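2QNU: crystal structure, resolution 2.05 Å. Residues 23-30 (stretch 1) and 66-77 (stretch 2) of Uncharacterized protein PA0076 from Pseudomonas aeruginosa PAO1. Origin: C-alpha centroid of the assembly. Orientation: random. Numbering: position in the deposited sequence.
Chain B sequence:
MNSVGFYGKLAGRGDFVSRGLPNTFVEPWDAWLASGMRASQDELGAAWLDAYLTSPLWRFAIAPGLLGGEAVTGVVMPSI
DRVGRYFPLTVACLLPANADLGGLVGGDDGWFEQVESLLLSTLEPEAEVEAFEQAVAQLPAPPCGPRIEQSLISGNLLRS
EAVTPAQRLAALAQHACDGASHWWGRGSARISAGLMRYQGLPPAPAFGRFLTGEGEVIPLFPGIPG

Stretch 1, residues 23-30: NTFVEPWD
Stretch 2 66-77: LLGGEAVTGVVM

This is a small, apolar helix-to-loop-and-strand contact, burying 370 Å² in total, with no hydrogen bond between the stretches. Residues 23-30 are helical, and residues 66-70 form a loop leading into the strand 71-77. The helix is kinked at Pro28, whose N has no hydrogen to give to the preceding turn. Trp29 N still donates a hydrogen bond to Phe25 O (2.9 Å), and Asp30 N donates one to Val26 O (2.7 Å).

The register pairs Thr24 with Gly68 (CA to CA 5.1 Å) and Pro28 with Leu67 (CA to CA 5.6 Å). Leu67 is central. Its backbone lies at phi/psi -117/-100, and its CA-to-CB bond points toward the helix, with chi1 m and chi2 t. Leu67 CD2 lies 3.8 Å from Pro28 CB. Leu67 CD1 lies 4.0 Å from both Phe25 CE1 and Trp29 CE3.

Gly68 (-94/-163) brings its N to 3.6 Å from Thr24 O. An ideal CB here would sit a tight 3.0 Å from Thr24 O.

Phe25 and Trp29 both have chi1 t, with chi2 73° and -111°. Along the strand, the CA-to-CB bonds of Val72 and Val76 (both chi1 p) point toward the helix, while that of Val75 points away. Val72 CG2 is 3.7 Å from Phe25 CE1. Val76 CB meets the edge of the Trp29 ring, 4.4 Å from Trp29 CZ2.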

# COMPACT_ATOMS: atom_id res chain seq x y z
N ASN B 23 11.31 -23.53 14.60
CA ASN B 23 11.73 -22.61 15.66
C ASN B 23 12.09 -21.22 15.16
O ASN B 23 12.06 -20.24 15.91
CB ASN B 23 12.88 -23.22 16.41
CG ASN B 23 13.28 -22.39 17.64
OD1 ASN B 23 12.51 -22.25 18.59
ND2 ASN B 23 14.52 -21.88 17.63
N THR B 24 12.43 -21.14 13.87
CA THR B 24 12.72 -19.86 13.22
C THR B 24 11.55 -18.97 13.44
O THR B 24 11.68 -17.76 13.64
CB THR B 24 12.94 -20.00 11.65
OG1 THR B 24 11.71 -20.42 11.00
CG2 THR B 24 14.06 -20.95 11.34
N PHE B 25 10.37 -19.56 13.38
CA PHE B 25 9.18 -18.79 13.70
C PHE B 25 8.87 -18.70 15.19
O PHE B 25 8.56 -17.62 15.71
CB PHE B 25 7.99 -19.38 12.98
CG PHE B 25 6.71 -18.80 13.48
CD1 PHE B 25 6.37 -17.50 13.15
CD2 PHE B 25 5.91 -19.51 14.35
CE1 PHE B 25 5.21 -16.93 13.64
CE2 PHE B 25 4.77 -18.93 14.86
CZ PHE B 25 4.42 -17.65 14.49
N VAL B 26 8.87 -19.85 15.87
CA VAL B 26 8.41 -19.96 17.24
C VAL B 26 9.24 -19.12 18.22
O VAL B 26 8.68 -18.33 18.98
CB VAL B 26 8.32 -21.44 17.68
CG1 VAL B 26 8.00 -21.56 19.21
CG2 VAL B 26 7.29 -22.22 16.84
N GLU B 27 10.57 -19.27 18.20
CA GLU B 27 11.44 -18.49 19.09
C GLU B 27 11.06 -16.99 19.10
O GLU B 27 10.73 -16.45 20.18
CB GLU B 27 12.95 -18.65 18.73
CG GLU B 27 13.76 -19.52 19.73
CD GLU B 27 15.31 -19.48 19.50
OE1 GLU B 27 15.77 -18.65 18.67
OE2 GLU B 27 16.06 -20.26 20.15
N PRO B 28 11.13 -16.30 17.93
CA PRO B 28 10.71 -14.90 17.93
C PRO B 28 9.22 -14.64 18.21
O PRO B 28 8.83 -13.60 18.76
CB PRO B 28 11.09 -14.41 16.50
CG PRO B 28 11.16 -15.66 15.67
CD PRO B 28 11.68 -16.71 16.61
N TRP B 29 8.36 -15.52 17.74
CA TRP B 29 6.93 -15.31 17.92
C TRP B 29 6.62 -15.35 19.43
O TRP B 29 6.01 -14.43 19.94
CB TRP B 29 6.13 -16.35 17.16
CG TRP B 29 4.66 -16.24 17.38
CD1 TRP B 29 3.87 -17.15 18.07
CD2 TRP B 29 3.79 -15.23 16.92
NE1 TRP B 29 2.59 -16.73 18.07
CE2 TRP B 29 2.50 -15.55 17.38
CE3 TRP B 29 3.97 -14.04 16.21
CZ2 TRP B 29 1.38 -14.73 17.12
CZ3 TRP B 29 2.87 -13.24 15.93
CH2 TRP B 29 1.58 -13.59 16.38
N ASP B 30 7.11 -16.37 20.10
CA ASP B 30 7.04 -16.50 21.56
C ASP B 30 7.60 -15.28 22.33
O ASP B 30 6.94 -14.78 23.22
CB ASP B 30 7.80 -17.74 22.03
CG ASP B 30 7.81 -17.91 23.56
OD1 ASP B 30 6.82 -18.51 24.14
OD2 ASP B 30 8.79 -17.48 24.20
N LEU B 66 10.51 -10.17 9.81
CA LEU B 66 10.11 -9.56 11.09
C LEU B 66 10.11 -10.60 12.21
O LEU B 66 10.22 -10.28 13.39
CB LEU B 66 8.75 -8.92 10.98
CG LEU B 66 8.56 -7.75 10.04
CD1 LEU B 66 7.13 -7.31 10.21
CD2 LEU B 66 9.52 -6.62 10.33
N LEU B 67 9.98 -11.85 11.82
CA LEU B 67 10.11 -12.96 12.73
C LEU B 67 11.31 -13.76 12.26
O LEU B 67 12.46 -13.37 12.53
CB LEU B 67 8.78 -13.74 12.77
CG LEU B 67 7.72 -12.83 13.47
CD1 LEU B 67 6.27 -13.13 13.13
CD2 LEU B 67 7.94 -12.84 14.96
N GLY B 68 11.05 -14.86 11.55
CA GLY B 68 12.07 -15.47 10.69
C GLY B 68 11.92 -14.95 9.28
O GLY B 68 11.25 -13.96 9.05
N GLY B 69 12.51 -15.65 8.32
CA GLY B 69 12.63 -15.14 6.96
C GLY B 69 11.47 -15.45 6.05
O GLY B 69 11.41 -14.99 4.90
N GLU B 70 10.55 -16.27 6.53
CA GLU B 70 9.30 -16.46 5.81
C GLU B 70 8.28 -15.40 6.24
O GLU B 70 8.35 -14.81 7.36
CB GLU B 70 8.73 -17.85 6.05
CG GLU B 70 9.29 -18.96 5.17
CD GLU B 70 10.58 -19.54 5.72
OE1 GLU B 70 10.62 -19.81 6.95
OE2 GLU B 70 11.56 -19.76 4.92
N ALA B 71 7.33 -15.16 5.35
CA ALA B 71 6.16 -14.43 5.72
C ALA B 71 5.26 -15.37 6.57
O ALA B 71 5.37 -16.63 6.52
CB ALA B 71 5.44 -13.92 4.52
N VAL B 72 4.36 -14.75 7.32
CA VAL B 72 3.47 -15.51 8.15
C VAL B 72 2.08 -14.87 8.17
O VAL B 72 1.90 -13.62 8.21
CB VAL B 72 4.15 -15.87 9.53
CG1 VAL B 72 4.80 -14.70 10.15
CG2 VAL B 72 3.20 -16.60 10.52
N THR B 73 1.11 -15.77 8.07
CA THR B 73 -0.29 -15.39 8.19
C THR B 73 -1.02 -16.35 9.14
O THR B 73 -0.58 -17.47 9.35
CB THR B 73 -0.98 -15.35 6.85
OG1 THR B 73 -2.26 -14.73 6.98
CG2 THR B 73 -1.14 -16.73 6.25
N GLY B 74 -2.09 -15.87 9.76
CA GLY B 74 -2.78 -16.69 10.73
C GLY B 74 -3.79 -15.96 11.56
O GLY B 74 -4.29 -14.90 11.17
N VAL B 75 -4.13 -16.58 12.67
CA VAL B 75 -5.05 -15.99 13.64
C VAL B 75 -4.53 -16.29 15.04
O VAL B 75 -4.01 -17.35 15.29
CB VAL B 75 -6.49 -16.50 13.50
CG1 VAL B 75 -7.43 -15.71 14.45
CG2 VAL B 75 -7.00 -16.39 12.07
N VAL B 76 -4.63 -15.31 15.94
CA VAL B 76 -4.20 -15.53 17.33
C VAL B 76 -5.38 -15.20 18.23
O VAL B 76 -6.15 -14.27 17.96
CB VAL B 76 -2.99 -14.68 17.76
CG1 VAL B 76 -3.17 -13.18 17.47
CG2 VAL B 76 -2.70 -14.85 19.25
N MSE B 77 -5.55 -16.01 19.29
CA MSE B 77 -6.65 -15.89 20.26
C MSE B 77 -6.18 -15.97 21.69
O MSE B 77 -5.39 -16.82 21.99
CB MSE B 77 -7.62 -17.08 20.04
CG MSE B 77 -8.84 -17.05 21.00
SE MSE B 77 -9.94 -18.74 20.85
CE MSE B 77 -8.78 -19.87 21.82